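Local coordinates for putative glyoxalase superfamily protein (Ralstonia eutropha, PDB 3IUZ) that probably acts as an iron(II)-dependent 2-oxoadipate dioxygenase/decarboxylase, forming 2-hydroxyglutarate, at residues A214-L219 with E225-A230. Numbering follows the deposited sequence. Where two conformers were deposited one is given.
Sequences ADYETL and EMAWIA
Leu219 and Ala227 mark the closest backbone approach, their CA atoms 5.2 Å apart, as the short helical segments 214-219 and 225-230 run nearly antiparallel, at 155°, with axes 8.6 Å apart. The two helices are separated by a single residue, Ser223, and form a helical hairpin. Bonds from i to i+4, such as Leu219 N to Asp215 O and Ala230 N to Met226 O, hold much of the backbone, and Ser223 OG and His208 NE2 serve Met226 N and Ala230 O. Alanine suits the second helix here: at Ala227 and Ala230, one turn apart, a lone methyl leaves room for the larger Leu219 and Tyr216. Leu219 points toward the partner helix, and its two methyls divide the work. CD1 meets the methyl of Ala230, CB, at 3.7 Å, while CD2 lies 3.9 Å from CG of the selenomethionine Met226, whose flexible chain, bent at chi2 and chi3, also brings CE close to CD1 of Leu219. Phe156 of helix 154-164 touches both Leu219 and Met226, so both helices meet this third one. Tyr216 reaches across with one edge of its ring. CG anti to the backbone N (chi1 168°) brings the ring end nearer segment 225-230 than the CB direction alone would, setting CE1 3.6 Å from CB of Ala227. Phe286 and Val298 join Tyr216 from the beta sheet. All five touching residues are buried, and the pairing rests on close apolar fit, with one polar touch: Ala227 O lies in the Tyr216 ring plane, 3.5 Å from CE1, where the slightly positive aromatic C-H edge can meet a carbonyl oxygen favourably.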
ATOM      1  N   ALA A 214     -17.721 -14.395 -14.249  1.00 18.30           N
ATOM      2  CA  ALA A 214     -19.106 -13.960 -14.017  1.00 17.48           C
ATOM      3  C   ALA A 214     -19.282 -13.158 -12.741  1.00 17.88           C
ATOM      4  O   ALA A 214     -20.055 -12.222 -12.730  1.00 17.22           O
ATOM      5  CB  ALA A 214     -20.046 -15.154 -14.025  1.00 18.40           C
ATOM      6  N   ASP A 215     -18.572 -13.514 -11.670  1.00 17.27           N
ATOM      7  CA  ASP A 215     -18.718 -12.779 -10.416  1.00 18.33           C
ATOM      8  C   ASP A 215     -18.024 -11.428 -10.509  1.00 17.84           C
ATOM      9  O   ASP A 215     -18.565 -10.412 -10.043  1.00 18.35           O
ATOM     10  CB  ASP A 215     -18.158 -13.595  -9.226  1.00 17.66           C
ATOM     11  CG  ASP A 215     -19.010 -14.779  -8.906  1.00 19.66           C
ATOM     12  OD1 ASP A 215     -20.207 -14.768  -9.304  1.00 21.46           O
ATOM     13  OD2 ASP A 215     -18.488 -15.706  -8.276  1.00 20.52           O
ATOM     14  N   TYR A 216     -16.856 -11.421 -11.158  1.00 17.97           N
ATOM     15  CA  TYR A 216     -16.117 -10.179 -11.419  1.00 17.47           C
ATOM     16  C   TYR A 216     -17.017  -9.191 -12.131  1.00 17.71           C
ATOM     17  O   TYR A 216     -17.141  -8.009 -11.726  1.00 15.89           O
ATOM     18  CB  TYR A 216     -14.826 -10.426 -12.236  1.00 18.13           C
ATOM     19  CG  TYR A 216     -14.212  -9.141 -12.758  1.00 17.95           C
ATOM     20  CD1 TYR A 216     -13.500  -8.298 -11.903  1.00 16.69           C
ATOM     21  CD2 TYR A 216     -14.371  -8.742 -14.097  1.00 17.23           C
ATOM     22  CE1 TYR A 216     -12.946  -7.110 -12.359  1.00 15.27           C
ATOM     23  CE2 TYR A 216     -13.810  -7.513 -14.575  1.00 18.30           C
ATOM     24  CZ  TYR A 216     -13.100  -6.712 -13.734  1.00 16.48           C
ATOM     25  OH  TYR A 216     -12.563  -5.492 -14.164  1.00 17.79           O
ATOM     26  N   GLU A 217     -17.722  -9.692 -13.139  1.00 17.82           N
ATOM     27  CA  GLU A 217     -18.605  -8.851 -13.943  0.50 18.04           C
ATOM     28  C   GLU A 217     -19.818  -8.389 -13.147  1.00 18.13           C
ATOM     29  O   GLU A 217     -20.193  -7.230 -13.217  1.00 18.16           O
ATOM     30  CB  GLU A 217     -18.982  -9.562 -15.254  0.50 17.78           C
ATOM     31  CG  GLU A 217     -17.743  -9.749 -16.143  0.50 17.57           C
ATOM     32  CD  GLU A 217     -17.901 -10.743 -17.286  0.50 16.33           C
ATOM     33  OE1 GLU A 217     -18.868 -11.536 -17.309  0.50 15.00           O
ATOM     34  OE2 GLU A 217     -17.019 -10.716 -18.169  0.50 15.09           O
ATOM     35  N   THR A 218     -20.409  -9.274 -12.350  1.00 18.76           N
ATOM     36  CA  THR A 218     -21.505  -8.859 -11.447  1.00 18.03           C
ATOM     37  C   THR A 218     -21.079  -7.712 -10.545  1.00 17.97           C
ATOM     38  O   THR A 218     -21.819  -6.712 -10.384  1.00 17.92           O
ATOM     39  CB  THR A 218     -21.992 -10.016 -10.585  1.00 19.23           C
ATOM     40  OG1 THR A 218     -22.592 -11.006 -11.435  1.00 19.89           O
ATOM     41  CG2 THR A 218     -23.002  -9.540  -9.522  1.00 20.40           C
ATOM     42  N   LEU A 219     -19.881  -7.827  -9.974  1.00 16.91           N
ATOM     43  CA  LEU A 219     -19.370  -6.752  -9.119  1.00 17.22           C
ATOM     44  C   LEU A 219     -19.170  -5.488  -9.932  1.00 17.10           C
ATOM     45  O   LEU A 219     -19.530  -4.371  -9.504  1.00 16.91           O
ATOM     46  CB  LEU A 219     -18.067  -7.172  -8.418  1.00 16.86           C
ATOM     47  CG  LEU A 219     -18.113  -8.441  -7.494  1.00 15.89           C
ATOM     48  CD1 LEU A 219     -16.701  -8.845  -7.049  1.00 15.63           C
ATOM     49  CD2 LEU A 219     -19.028  -8.271  -6.306  1.00 13.44           C
ATOM     50  N   GLU A 225     -14.799  -0.330  -7.627  1.00 15.69           N
ATOM     51  CA  GLU A 225     -13.857  -0.499  -6.522  1.00 15.74           C
ATOM     52  C   GLU A 225     -13.839  -1.948  -6.069  1.00 15.25           C
ATOM     53  O   GLU A 225     -12.770  -2.516  -5.855  1.00 16.12           O
ATOM     54  CB  GLU A 225     -14.274   0.409  -5.374  1.00 15.35           C
ATOM     55  CG  GLU A 225     -13.940   1.848  -5.645  1.00 16.47           C
ATOM     56  CD  GLU A 225     -14.888   2.514  -6.644  1.00 19.24           C
ATOM     57  OE1 GLU A 225     -16.075   2.122  -6.804  1.00 19.71           O
ATOM     58  OE2 GLU A 225     -14.409   3.446  -7.288  1.00 22.85           O
HETATM   59  N   MSE A 226     -15.021  -2.543  -5.899  1.00 15.05           N
HETATM   60  CA  MSE A 226     -15.096  -3.943  -5.446  1.00 15.67           C
HETATM   61  C   MSE A 226     -14.629  -4.886  -6.563  1.00 15.89           C
HETATM   62  O   MSE A 226     -13.994  -5.892  -6.289  1.00 15.39           O
HETATM   63  CB  MSE A 226     -16.538  -4.299  -5.001  1.00 15.53           C
HETATM   64  CG  MSE A 226     -16.730  -5.692  -4.461  1.00 16.42           C
HETATM   65 SE   MSE A 226     -15.556  -6.140  -2.890  0.75 10.35          SE
HETATM   66  CE  MSE A 226     -14.825  -7.791  -3.560  1.00 12.10           C
ATOM     67  N   ALA A 227     -14.894  -4.539  -7.838  1.00 14.42           N
ATOM     68  CA  ALA A 227     -14.333  -5.318  -8.940  1.00 14.99           C
ATOM     69  C   ALA A 227     -12.787  -5.346  -8.882  1.00 14.60           C
ATOM     70  O   ALA A 227     -12.163  -6.390  -9.036  1.00 16.78           O
ATOM     71  CB  ALA A 227     -14.806  -4.780 -10.319  1.00 12.69           C
ATOM     72  N   TRP A 228     -12.189  -4.194  -8.617  1.00 14.88           N
ATOM     73  CA  TRP A 228     -10.730  -4.078  -8.466  1.00 13.98           C
ATOM     74  C   TRP A 228     -10.214  -4.946  -7.323  1.00 14.02           C
ATOM     75  O   TRP A 228      -9.271  -5.742  -7.477  1.00 13.87           O
ATOM     76  CB  TRP A 228     -10.353  -2.593  -8.298  1.00 14.30           C
ATOM     77  CG  TRP A 228      -8.945  -2.346  -8.315  1.00 14.09           C
ATOM     78  CD1 TRP A 228      -8.200  -1.894  -9.392  1.00 16.46           C
ATOM     79  CD2 TRP A 228      -8.032  -2.438  -7.208  1.00 13.52           C
ATOM     80  NE1 TRP A 228      -6.903  -1.742  -9.014  1.00 16.46           N
ATOM     81  CE2 TRP A 228      -6.770  -2.061  -7.683  1.00 13.32           C
ATOM     82  CE3 TRP A 228      -8.172  -2.806  -5.852  1.00 16.14           C
ATOM     83  CZ2 TRP A 228      -5.630  -2.071  -6.863  1.00 15.51           C
ATOM     84  CZ3 TRP A 228      -7.072  -2.816  -5.043  1.00 15.14           C
ATOM     85  CH2 TRP A 228      -5.803  -2.455  -5.536  1.00 12.76           C
ATOM     86  N   ILE A 229     -10.883  -4.878  -6.184  1.00 14.76           N
ATOM     87  CA  ILE A 229     -10.534  -5.729  -5.048  1.00 15.03           C
ATOM     88  C   ILE A 229     -10.607  -7.201  -5.418  1.00 15.20           C
ATOM     89  O   ILE A 229      -9.754  -7.988  -5.048  1.00 15.29           O
ATOM     90  CB  ILE A 229     -11.388  -5.425  -3.800  1.00 15.07           C
ATOM     91  CG1 ILE A 229     -11.188  -3.961  -3.376  1.00 15.84           C
ATOM     92  CG2 ILE A 229     -10.992  -6.408  -2.684  1.00 14.29           C
ATOM     93  CD1 ILE A 229     -12.114  -3.463  -2.254  1.00 14.18           C
ATOM     94  N   ALA A 230     -11.608  -7.569  -6.211  1.00 16.10           N
ATOM     95  CA  ALA A 230     -11.717  -8.939  -6.645  1.00 16.30           C
ATOM     96  C   ALA A 230     -10.491  -9.452  -7.381  1.00 16.25           C
ATOM     97  O   ALA A 230     -10.148 -10.635  -7.278  1.00 15.75           O
ATOM     98  CB  ALA A 230     -13.010  -9.138  -7.483  1.00 16.69           C
TER